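Local atomic coordinates of putative acetyl-CoA acetyltransferase (Thermus thermophilus, PDB entry 1ULQ), a protein that probably acts as a thiolase of lipid metabolism, transferring acyl groups to and from coenzyme A. Residues E46-V51 / V110-G115. Residues are numbered along the deposited sequence; the frame is centred on the assembly and turned at random.
Sequences EEVEDV and VYIGSG
V51 and I112 sit side by side in a parallel strand pairing in the N-terminal half of the thiolase fold, where strand 50-54 and its approach run beside strand 110-118 in the mixed sheet. The two are in register, their CA atoms 4.8 Å apart. On the face that carries D50 and Y111, the ring leans back across the gap and E49 settles over it: CB stands above one face, 4.1 Å from the ring centroid and shifted toward the rim, in a CH-pi contact. E49 CG, anti to the backbone N (chi1 176°), reaches the phenol end, 3.5 Å from Y111 CZ, before the chain bends and its carboxylate leaves for a salt bridge with K304 of the second subunit. D50 CB comes in obliquely beside Y111 CE2, and the D50 carboxylate pairs with R87 of that same subunit. Helix 91-104 packs against the tyrosine as well, through A99, A102 and I103. An alanine in place of Y111 would probably open a gap between E49, D50 and this helix, leaving the E49 methylene carbons without the ring they rest on. The face that carries V51 and I112 is largely apolar. V48 CG1 meets I112 CG1 at 4.0 Å, the two side chains crossing at about a right angle, while V51 lies alongside I112 and puts CG2 3.8 Å from CD1. I112 thus fills the hollow between the two valines, with F76 and L34 also touching it. V110 CG1 packs against V48 CA at 3.7 Å. Between the faces, a weak bond runs from I112 N to D50 O; the firmer one is E49 N to V110 O, 2.8 Å long with an N-H...O angle of 166°.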
loop_
_atom_site.group_PDB
_atom_site.type_symbol
_atom_site.label_atom_id
_atom_site.label_comp_id
_atom_site.label_asym_id
_atom_site.label_seq_id
_atom_site.Cartn_x
_atom_site.Cartn_y
_atom_site.Cartn_z
ATOM N N GLU C 46 -17.615 -1.713 37.698
ATOM C CA GLU C 46 -16.659 -2.516 38.451
ATOM C C GLU C 46 -17.172 -3.933 38.740
ATOM O O GLU C 46 -16.389 -4.816 39.074
ATOM C CB GLU C 46 -16.303 -1.820 39.768
ATOM C CG GLU C 46 -17.480 -1.120 40.432
ATOM C CD GLU C 46 -17.387 -1.141 41.948
ATOM O OE1 GLU C 46 -16.329 -0.719 42.478
ATOM O OE2 GLU C 46 -18.371 -1.578 42.603
ATOM N N GLU C 47 -18.478 -4.150 38.599
ATOM C CA GLU C 47 -19.094 -5.458 38.866
ATOM C C GLU C 47 -18.881 -6.475 37.748
ATOM O O GLU C 47 -18.905 -7.686 37.985
ATOM C CB GLU C 47 -20.604 -5.290 39.108
ATOM C CG GLU C 47 -20.987 -4.591 40.412
ATOM C CD GLU C 47 -20.805 -5.476 41.624
ATOM O OE1 GLU C 47 -21.016 -4.986 42.755
ATOM O OE2 GLU C 47 -20.456 -6.662 41.448
ATOM N N VAL C 48 -18.692 -5.971 36.531
ATOM C CA VAL C 48 -18.469 -6.816 35.366
ATOM C C VAL C 48 -17.165 -7.592 35.511
ATOM O O VAL C 48 -16.118 -7.030 35.854
ATOM C CB VAL C 48 -18.389 -5.989 34.080
ATOM C CG1 VAL C 48 -18.381 -6.910 32.875
ATOM C CG2 VAL C 48 -19.544 -5.035 34.007
ATOM N N GLU C 49 -17.247 -8.886 35.225
ATOM C CA GLU C 49 -16.129 -9.812 35.318
ATOM C C GLU C 49 -15.250 -9.840 34.071
ATOM O O GLU C 49 -14.025 -9.741 34.153
ATOM C CB GLU C 49 -16.686 -11.207 35.570
ATOM C CG GLU C 49 -15.683 -12.327 35.603
ATOM C CD GLU C 49 -14.772 -12.247 36.794
ATOM O OE1 GLU C 49 -15.127 -11.556 37.775
ATOM O OE2 GLU C 49 -13.703 -12.888 36.749
ATOM N N ASP C 50 -15.878 -9.972 32.912
ATOM C CA ASP C 50 -15.146 -10.050 31.651
ATOM C C ASP C 50 -16.066 -9.561 30.529
ATOM O O ASP C 50 -17.290 -9.547 30.687
ATOM C CB ASP C 50 -14.723 -11.515 31.423
ATOM C CG ASP C 50 -13.815 -11.701 30.214
ATOM O OD1 ASP C 50 -13.208 -10.707 29.757
ATOM O OD2 ASP C 50 -13.694 -12.857 29.738
ATOM N N VAL C 51 -15.493 -9.147 29.406
ATOM C CA VAL C 51 -16.311 -8.672 28.292
ATOM C C VAL C 51 -15.971 -9.403 27.007
ATOM O O VAL C 51 -14.866 -9.297 26.491
ATOM C CB VAL C 51 -16.141 -7.141 28.059
ATOM C CG1 VAL C 51 -16.601 -6.775 26.667
ATOM C CG2 VAL C 51 -16.961 -6.359 29.067
ATOM N N VAL C 110 -21.233 -11.533 36.695
ATOM C CA VAL C 110 -21.673 -10.533 35.730
ATOM C C VAL C 110 -20.786 -10.543 34.493
ATOM O O VAL C 110 -19.589 -10.276 34.582
ATOM C CB VAL C 110 -21.620 -9.139 36.356
ATOM C CG1 VAL C 110 -21.929 -8.094 35.315
ATOM C CG2 VAL C 110 -22.601 -9.063 37.516
ATOM N N TYR C 111 -21.373 -10.847 33.340
ATOM C CA TYR C 111 -20.624 -10.885 32.081
ATOM C C TYR C 111 -21.318 -10.112 30.957
ATOM O O TYR C 111 -22.537 -9.943 30.970
ATOM C CB TYR C 111 -20.440 -12.327 31.620
ATOM C CG TYR C 111 -19.370 -13.112 32.344
ATOM C CD1 TYR C 111 -19.554 -13.572 33.655
ATOM C CD2 TYR C 111 -18.176 -13.430 31.700
ATOM C CE1 TYR C 111 -18.561 -14.337 34.293
ATOM C CE2 TYR C 111 -17.188 -14.189 32.328
ATOM C CZ TYR C 111 -17.382 -14.643 33.613
ATOM O OH TYR C 111 -16.396 -15.424 34.176
ATOM N N ILE C 112 -20.541 -9.642 29.985
ATOM C CA ILE C 112 -21.114 -8.932 28.845
ATOM C C ILE C 112 -20.818 -9.698 27.559
ATOM O O ILE C 112 -19.683 -10.108 27.319
ATOM C CB ILE C 112 -20.539 -7.499 28.666
ATOM C CG1 ILE C 112 -20.932 -6.600 29.836
ATOM C CG2 ILE C 112 -21.073 -6.889 27.374
ATOM C CD1 ILE C 112 -20.489 -5.148 29.653
ATOM N N GLY C 113 -21.845 -9.900 26.744
ATOM C CA GLY C 113 -21.666 -10.577 25.473
ATOM C C GLY C 113 -21.964 -9.516 24.434
ATOM O O GLY C 113 -23.049 -8.943 24.430
ATOM N N SER C 114 -21.017 -9.232 23.552
ATOM C CA SER C 114 -21.251 -8.190 22.564
ATOM C C SER C 114 -20.551 -8.409 21.230
ATOM O O SER C 114 -19.856 -9.409 21.027
ATOM C CB SER C 114 -20.808 -6.855 23.143
ATOM O OG SER C 114 -19.483 -6.970 23.632
ATOM N N GLY C 115 -20.744 -7.451 20.328
ATOM C CA GLY C 115 -20.135 -7.527 19.019
ATOM C C GLY C 115 -20.101 -6.176 18.343
ATOM O O GLY C 115 -20.923 -5.308 18.636
#